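Local coordinates for protein NUDIX hydrolase (Jonesia denitrificans, PDB 4KTB) that is of unconfirmed function but, as a member of the NUDIX hydrolase clan, possibly cleaves diadenosine tetraphosphate asymmetrically, at residues Arg63-Glu66 with Met70-Ala73; Glu94-Pro99 with Gln150-Leu155; Ala115-Thr120 with Thr124-Asp129. All blocks are in the same frame, centred on the assembly; numbering follows the deposited sequence.

In the fold
All three contacts reach one mixed beta sheet of Nudix type. Contact 1, the end of a hairpin, and contact 2, where helix 85-97 meets the lead-in to strand 154-158, have centres about 13 Å apart and touch: Met70 CE lies 3.5 Å from Leu153 CD1. The side chains of Arg63 and Lys95 each lie about 4 Å from a bound sodium ion, probably the same one. Contact 3 lies farther off, its centre about 17 Å from that of contact 1 and about 24 Å from that of contact 2, and the side chain of Asp128 is about 10 Å from a bound sodium. It meets contact 1 through Glu66 and Asp129, two like charges.

Contact 1 of 3, residues Arg63-Glu66 with Met70-Ala73; sequences RATE and MMRA
Arg63 and Met71 satisfy each other's backbone as an antiparallel hydrogen-bonded pair. Met71 N gives its hydrogen to Arg63 O at 2.9 Å. The return bond, Arg63 N to Met71 O, is longer at 3.2 Å, although its N-H points well at the acceptor, with an angle of 167° at the hydrogen. Arg63 O also receives a CA-H contact from Met70, the residue paired without hydrogen bonds to Ala64. Together these pairs end the hairpin of strands 55-64 and 70-73 at the margin of the Nudix sheet. The ladder runs on through backbone bonding of Ala73 with Leu61, while the backbone of Arg72 bonds to His171 in a loop. In the connection, Thr65 OG1 is taken up by hydrogen bonds to Ser67 OG and His69 O, which leaves its methyl to face the partner strand. That methyl, CG2, sits 3.5 Å from the selenium of Met71, which like Met70 is present as selenomethionine. Met71 CG is wedged between the backbone N and the carbonyl carbon (chi1 37°), and from there it lies 3.3 Å from Arg63 O. The selenium lies beside Thr65, and the bent end of the chain brings CE to the edge of the Arg63 guanidinium, 4.0 Å from NE. Over one face of the same guanidinium lies the methyl of Ala73, its CB 3.8 Å from Arg63 NH2. Both partners here are apolar; for charge, Arg63 NH1 reaches Asp96 OD1 in an ion pair that is long and weak.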
# COMPACT_ATOMS: atom_id res chain seq x y z
N ARG A 63 -30.59 2.05 3.44
CA ARG A 63 -31.52 0.95 3.22
C ARG A 63 -32.05 0.35 4.51
O ARG A 63 -31.71 0.79 5.61
CB ARG A 63 -30.91 -0.15 2.32
CG ARG A 63 -29.70 -0.91 2.86
CD ARG A 63 -29.41 -2.09 1.92
NE ARG A 63 -28.06 -2.63 2.02
CZ ARG A 63 -27.22 -2.77 0.99
NH1 ARG A 63 -27.59 -2.44 -0.23
NH2 ARG A 63 -26.01 -3.27 1.19
N ALA A 64 -32.91 -0.65 4.37
CA ALA A 64 -33.46 -1.34 5.52
C ALA A 64 -32.52 -2.47 5.93
O ALA A 64 -31.82 -3.07 5.09
CB ALA A 64 -34.83 -1.90 5.21
N THR A 65 -32.49 -2.72 7.24
CA THR A 65 -31.92 -3.95 7.76
C THR A 65 -32.93 -5.07 7.48
O THR A 65 -34.06 -4.80 7.07
CB THR A 65 -31.73 -3.85 9.28
OG1 THR A 65 -32.99 -3.59 9.90
CG2 THR A 65 -30.78 -2.73 9.62
N GLU A 66 -32.54 -6.31 7.73
CA GLU A 66 -33.46 -7.43 7.58
C GLU A 66 -34.63 -7.28 8.56
O GLU A 66 -35.65 -7.95 8.42
CB GLU A 66 -32.74 -8.75 7.86
CG GLU A 66 -31.30 -8.80 7.36
CD GLU A 66 -30.49 -9.92 8.00
OE1 GLU A 66 -30.44 -9.99 9.25
OE2 GLU A 66 -29.90 -10.73 7.25
N MSE A 70 -33.15 1.15 9.95
CA MSE A 70 -32.47 1.80 8.85
C MSE A 70 -30.98 1.67 9.08
O MSE A 70 -30.52 1.63 10.21
CB MSE A 70 -32.90 3.26 8.76
CG MSE A 70 -34.42 3.43 8.57
SE MSE A 70 -35.12 2.49 6.99
CE MSE A 70 -34.27 3.63 5.70
N MSE A 71 -30.24 1.58 7.98
CA MSE A 71 -28.80 1.49 8.07
C MSE A 71 -28.17 2.27 6.93
O MSE A 71 -28.87 2.75 6.04
CB MSE A 71 -28.36 0.02 8.02
CG MSE A 71 -29.20 -0.83 7.10
SE MSE A 71 -28.55 -2.66 6.95
CE MSE A 71 -27.01 -2.33 5.82
N ARG A 72 -26.85 2.40 6.97
CA ARG A 72 -26.10 3.05 5.91
C ARG A 72 -24.95 2.12 5.50
O ARG A 72 -24.22 1.62 6.36
CB ARG A 72 -25.56 4.41 6.37
CG ARG A 72 -26.63 5.47 6.52
CD ARG A 72 -26.06 6.73 7.12
NE ARG A 72 -26.98 7.86 7.03
CZ ARG A 72 -27.93 8.10 7.91
NH1 ARG A 72 -28.72 9.15 7.75
NH2 ARG A 72 -28.09 7.31 8.96
N ALA A 73 -24.79 1.91 4.19
CA ALA A 73 -23.91 0.87 3.68
C ALA A 73 -22.92 1.34 2.62
O ALA A 73 -23.24 2.17 1.78
CB ALA A 73 -24.73 -0.30 3.12

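Contact 2 of 3, residues Glu94-Pro99 with Gln150-Leu155; sequences EKDLGP and QNNLEL
Asp96 and Asn152 supply the hydrogen bond of this contact: Asn152 ND2 donates to Asp96 OD1. Its modelled length of 2.5 Å is very short and should be read with caution. The carboxylate and amide planes stand 56° apart, so the groups meet turned against each other rather than as a flat pair. Asn152 holds its CG beside its own backbone N (chi1 -66°), which brings the amide up to the helix end. Asp96 OD1 has a second, weak partner in the distant charge of Arg63 NH1. The polar-apolar contact is that of Gln150 with Lys95, whose side chains cross at about a right angle. Gln150 OE1 lies against the lysine methylenes, 3.5 Å from Lys95 CG; Lys95 CE lies 3.6 Å from the same oxygen, and the bend at the end of the chain (chi4 -52°) sets NZ at 3.8 Å from it. In sequence the run Lys95-Asp96-Leu97-Gly98 matches the place where the Nudix box usually reads Glu-Glu-x-Gly, consistent with helix 85-97 being the counterpart of the Nudix helix in a diverged form. Gly98 N still bonds to Glu94 O at 2.9 Å, after which the chain leaves the helix with positive phi, at backbone angles where a CB would press on the preceding carbonyl oxygen. Apolar packing involves Leu97 and Leu155, crossing at about a right angle, with Leu97 CD2 3.8 Å from Leu155 CD1. Leu61 of strand 55-64 touches both leucines as well as Asp96 and Asn152. Backbone bonds anchor the rest: Asp96 to Gln149 and Leu97 to Ser147 on the helix side, and Leu153 and Glu154 to Leu62, which both face in a classic beta bulge.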
# COMPACT_ATOMS: atom_id res chain seq x y z
N GLU A 94 -22.02 -0.69 -10.43
CA GLU A 94 -23.17 -0.55 -11.31
C GLU A 94 -24.44 -0.96 -10.57
O GLU A 94 -25.45 -0.26 -10.62
CB GLU A 94 -22.96 -1.44 -12.54
CG GLU A 94 -23.75 -1.03 -13.75
CD GLU A 94 -25.10 -1.70 -13.81
OE1 GLU A 94 -25.29 -2.71 -13.11
OE2 GLU A 94 -25.97 -1.21 -14.56
N LYS A 95 -24.37 -2.09 -9.88
CA LYS A 95 -25.49 -2.67 -9.14
C LYS A 95 -26.10 -1.75 -8.08
O LYS A 95 -27.31 -1.74 -7.90
CB LYS A 95 -25.06 -3.99 -8.50
CG LYS A 95 -26.09 -4.63 -7.59
CD LYS A 95 -25.65 -6.03 -7.19
CE LYS A 95 -26.52 -6.57 -6.08
NZ LYS A 95 -26.57 -5.60 -4.96
N ASP A 96 -25.27 -0.99 -7.38
CA ASP A 96 -25.75 -0.14 -6.28
C ASP A 96 -26.00 1.32 -6.70
O ASP A 96 -26.83 2.01 -6.11
CB ASP A 96 -24.78 -0.20 -5.08
CG ASP A 96 -25.08 -1.33 -4.11
OD1 ASP A 96 -26.27 -1.63 -3.88
OD2 ASP A 96 -24.13 -1.93 -3.56
N LEU A 97 -25.27 1.79 -7.71
CA LEU A 97 -25.21 3.22 -8.02
C LEU A 97 -25.64 3.57 -9.44
O LEU A 97 -25.61 4.74 -9.83
CB LEU A 97 -23.79 3.76 -7.80
CG LEU A 97 -23.22 3.70 -6.39
CD1 LEU A 97 -21.84 4.34 -6.36
CD2 LEU A 97 -24.17 4.38 -5.39
N GLY A 98 -26.01 2.56 -10.20
CA GLY A 98 -26.42 2.77 -11.57
C GLY A 98 -25.26 2.64 -12.55
O GLY A 98 -24.09 2.71 -12.15
N PRO A 99 -25.58 2.49 -13.84
CA PRO A 99 -24.61 2.18 -14.89
C PRO A 99 -23.83 3.38 -15.37
O PRO A 99 -22.95 3.22 -16.22
CB PRO A 99 -25.50 1.67 -16.02
CG PRO A 99 -26.74 2.47 -15.87
CD PRO A 99 -26.95 2.62 -14.38
N GLN A 150 -32.04 -0.70 -6.72
CA GLN A 150 -32.60 -1.91 -6.12
C GLN A 150 -33.06 -1.73 -4.67
O GLN A 150 -33.97 -0.93 -4.40
CB GLN A 150 -31.61 -3.08 -6.30
CG GLN A 150 -31.27 -3.34 -7.78
CD GLN A 150 -30.36 -4.54 -8.03
OE1 GLN A 150 -29.57 -4.93 -7.17
NE2 GLN A 150 -30.46 -5.12 -9.22
N ASN A 151 -32.45 -2.45 -3.73
CA ASN A 151 -32.87 -2.32 -2.34
C ASN A 151 -32.31 -1.10 -1.63
O ASN A 151 -32.50 -0.93 -0.43
CB ASN A 151 -32.59 -3.61 -1.55
CG ASN A 151 -33.49 -4.76 -1.97
OD1 ASN A 151 -34.06 -4.75 -3.06
ND2 ASN A 151 -33.63 -5.76 -1.10
N ASN A 152 -31.61 -0.25 -2.39
CA ASN A 152 -31.09 1.01 -1.84
C ASN A 152 -32.10 2.15 -1.88
O ASN A 152 -32.48 2.62 -2.95
CB ASN A 152 -29.83 1.42 -2.58
CG ASN A 152 -28.70 0.47 -2.33
OD1 ASN A 152 -28.44 0.11 -1.20
ND2 ASN A 152 -28.04 0.03 -3.39
N LEU A 153 -32.53 2.58 -0.71
CA LEU A 153 -33.54 3.62 -0.58
C LEU A 153 -33.03 5.00 -0.99
O LEU A 153 -33.77 5.80 -1.54
CB LEU A 153 -34.07 3.64 0.85
CG LEU A 153 -34.86 2.37 1.17
CD1 LEU A 153 -35.10 2.22 2.65
CD2 LEU A 153 -36.20 2.35 0.41
N GLU A 154 -31.75 5.25 -0.75
CA GLU A 154 -31.21 6.58 -0.97
C GLU A 154 -29.69 6.51 -1.07
O GLU A 154 -29.10 5.52 -0.68
CB GLU A 154 -31.62 7.50 0.18
CG GLU A 154 -31.60 8.99 -0.16
CD GLU A 154 -32.92 9.50 -0.74
OE1 GLU A 154 -33.50 10.43 -0.13
OE2 GLU A 154 -33.36 9.01 -1.80
N LEU A 155 -29.08 7.56 -1.60
CA LEU A 155 -27.63 7.68 -1.64
C LEU A 155 -27.24 9.00 -0.99
O LEU A 155 -27.75 10.06 -1.37
CB LEU A 155 -27.13 7.65 -3.08
CG LEU A 155 -25.65 7.98 -3.24
CD1 LEU A 155 -24.80 6.91 -2.60
CD2 LEU A 155 -25.32 8.12 -4.71

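Contact 3 of 3, residues Ala115-Thr120 with Thr124-Asp129; sequences AEYFPT and TPFYDD
Phe118 and Tyr127 form a parallel bridge, CA atoms 4.8 Å apart, in which Phe118 bonds on both sides of Tyr127: its N donates to Phe126 O, whose position is less sure, and its O accepts from Asp128 N at 3.0 Å. The two segments otherwise diverge, their end-to-end directions 76° apart, so strand 126-127 is only a brief addition to strand 113-118. Thr124 fits an ST turn, its OG1 accepting from Phe126 N, though the place of that nitrogen is less sure; the bond of the hydroxyl to Glu116 O is modelled too short to trust in length. Phe126 makes the largest single contribution. With CG swung beside its backbone N (chi1 -52°), its ring lies between Pro125 CB over one face and Ala115 CB over the other, the latter 3.7 Å from the centroid in a CH-pi contact. Its edge turns to the face of Tyr117, an edge-to-face pair with centroids 5.4 Å apart and planes at 51°, while Tyr117 OH bonds to Asp43. Putting an alanine at Phe126 would probably open a gap beside the Ala115 methyl and rob the Tyr117 face of its aromatic partner. Leu179 of helix 176-186 touches both rings, and the Phe118 ring meets His82 of the second subunit edge-to-face. The chemistry implies that backbone bonds set the local pairing and aromatic packing joins this edge to helix 176-186, while both ring packing and hydrogen bonds (Thr120 with His82, Glu116 with Val85 of the second subunit) join it to the neighbour.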
# COMPACT_ATOMS: atom_id res chain seq x y z
N ALA A 115 -10.79 -6.44 5.23
CA ALA A 115 -11.76 -6.46 6.32
C ALA A 115 -12.30 -7.88 6.47
O ALA A 115 -12.92 -8.42 5.54
CB ALA A 115 -12.90 -5.51 6.04
N GLU A 116 -12.07 -8.47 7.63
CA GLU A 116 -12.42 -9.85 7.84
C GLU A 116 -13.65 -9.92 8.72
O GLU A 116 -13.57 -9.86 9.94
CB GLU A 116 -11.22 -10.56 8.45
CG GLU A 116 -9.97 -10.30 7.63
CD GLU A 116 -8.69 -10.89 8.22
OE1 GLU A 116 -7.63 -10.25 8.06
OE2 GLU A 116 -8.73 -11.99 8.81
N TYR A 117 -14.80 -10.02 8.06
CA TYR A 117 -16.07 -10.11 8.74
C TYR A 117 -16.24 -11.51 9.26
O TYR A 117 -16.38 -12.45 8.47
CB TYR A 117 -17.22 -9.79 7.79
CG TYR A 117 -17.20 -8.42 7.13
CD1 TYR A 117 -16.54 -8.23 5.92
CD2 TYR A 117 -17.89 -7.35 7.68
CE1 TYR A 117 -16.53 -7.00 5.30
CE2 TYR A 117 -17.89 -6.11 7.08
CZ TYR A 117 -17.21 -5.94 5.88
OH TYR A 117 -17.21 -4.72 5.26
N PHE A 118 -16.26 -11.65 10.58
CA PHE A 118 -16.43 -12.95 11.22
C PHE A 118 -17.88 -13.23 11.56
O PHE A 118 -18.65 -12.32 11.83
CB PHE A 118 -15.56 -13.05 12.48
CG PHE A 118 -14.24 -13.75 12.24
CD1 PHE A 118 -13.32 -13.24 11.33
CD2 PHE A 118 -13.90 -14.90 12.94
CE1 PHE A 118 -12.08 -13.88 11.10
CE2 PHE A 118 -12.67 -15.55 12.72
CZ PHE A 118 -11.76 -15.03 11.79
N PRO A 119 -18.25 -14.52 11.55
CA PRO A 119 -19.62 -14.90 11.87
C PRO A 119 -19.85 -14.85 13.37
O PRO A 119 -20.96 -15.09 13.82
CB PRO A 119 -19.71 -16.34 11.38
CG PRO A 119 -18.33 -16.84 11.56
CD PRO A 119 -17.42 -15.69 11.23
N THR A 120 -18.80 -14.56 14.12
CA THR A 120 -18.92 -14.37 15.55
C THR A 120 -18.56 -12.94 15.83
O THR A 120 -17.55 -12.46 15.33
CB THR A 120 -17.94 -15.24 16.33
OG1 THR A 120 -18.12 -16.62 15.98
CG2 THR A 120 -18.17 -15.08 17.83
N THR A 124 -12.88 -10.07 15.10
CA THR A 124 -12.21 -8.98 14.41
C THR A 124 -13.09 -7.77 14.59
O THR A 124 -14.17 -7.89 15.17
CB THR A 124 -12.03 -9.27 12.92
OG1 THR A 124 -13.29 -9.14 12.25
CG2 THR A 124 -11.44 -10.65 12.72
N PRO A 125 -12.65 -6.60 14.08
CA PRO A 125 -13.59 -5.48 14.11
C PRO A 125 -14.79 -5.70 13.19
O PRO A 125 -15.65 -4.84 13.11
CB PRO A 125 -12.75 -4.31 13.58
CG PRO A 125 -11.33 -4.65 13.99
CD PRO A 125 -11.26 -6.15 13.80
N PHE A 126 -14.85 -6.84 12.51
CA PHE A 126 -15.87 -7.04 11.50
C PHE A 126 -16.78 -8.25 11.75
O PHE A 126 -16.34 -9.32 12.19
CB PHE A 126 -15.20 -7.10 10.13
CG PHE A 126 -14.30 -5.94 9.87
CD1 PHE A 126 -14.82 -4.65 9.78
CD2 PHE A 126 -12.94 -6.12 9.71
CE1 PHE A 126 -13.98 -3.56 9.53
CE2 PHE A 126 -12.10 -5.04 9.47
CZ PHE A 126 -12.63 -3.76 9.39
N TYR A 127 -18.06 -8.06 11.47
CA TYR A 127 -19.06 -9.04 11.82
C TYR A 127 -20.16 -9.16 10.77
O TYR A 127 -20.69 -8.17 10.27
CB TYR A 127 -19.68 -8.68 13.16
CG TYR A 127 -20.93 -9.46 13.46
CD1 TYR A 127 -20.87 -10.80 13.83
CD2 TYR A 127 -22.19 -8.87 13.37
CE1 TYR A 127 -22.01 -11.53 14.11
CE2 TYR A 127 -23.34 -9.59 13.64
CZ TYR A 127 -23.25 -10.92 14.02
OH TYR A 127 -24.38 -11.65 14.29
N ASP A 128 -20.51 -10.41 10.45
CA ASP A 128 -21.60 -10.70 9.54
C ASP A 128 -22.31 -11.93 10.08
O ASP A 128 -21.67 -12.92 10.42
CB ASP A 128 -21.05 -11.00 8.15
CG ASP A 128 -22.11 -10.95 7.08
OD1 ASP A 128 -23.15 -11.66 7.20
OD2 ASP A 128 -21.91 -10.18 6.12
N ASP A 129 -23.62 -11.87 10.17
CA ASP A 129 -24.33 -12.95 10.82
C ASP A 129 -24.56 -14.13 9.89
O ASP A 129 -25.07 -15.16 10.33
CB ASP A 129 -25.65 -12.45 11.42
CG ASP A 129 -26.76 -12.37 10.39
OD1 ASP A 129 -26.69 -11.48 9.51
OD2 ASP A 129 -27.71 -13.18 10.46
O HOH W 1 -22.73 -15.75 11.95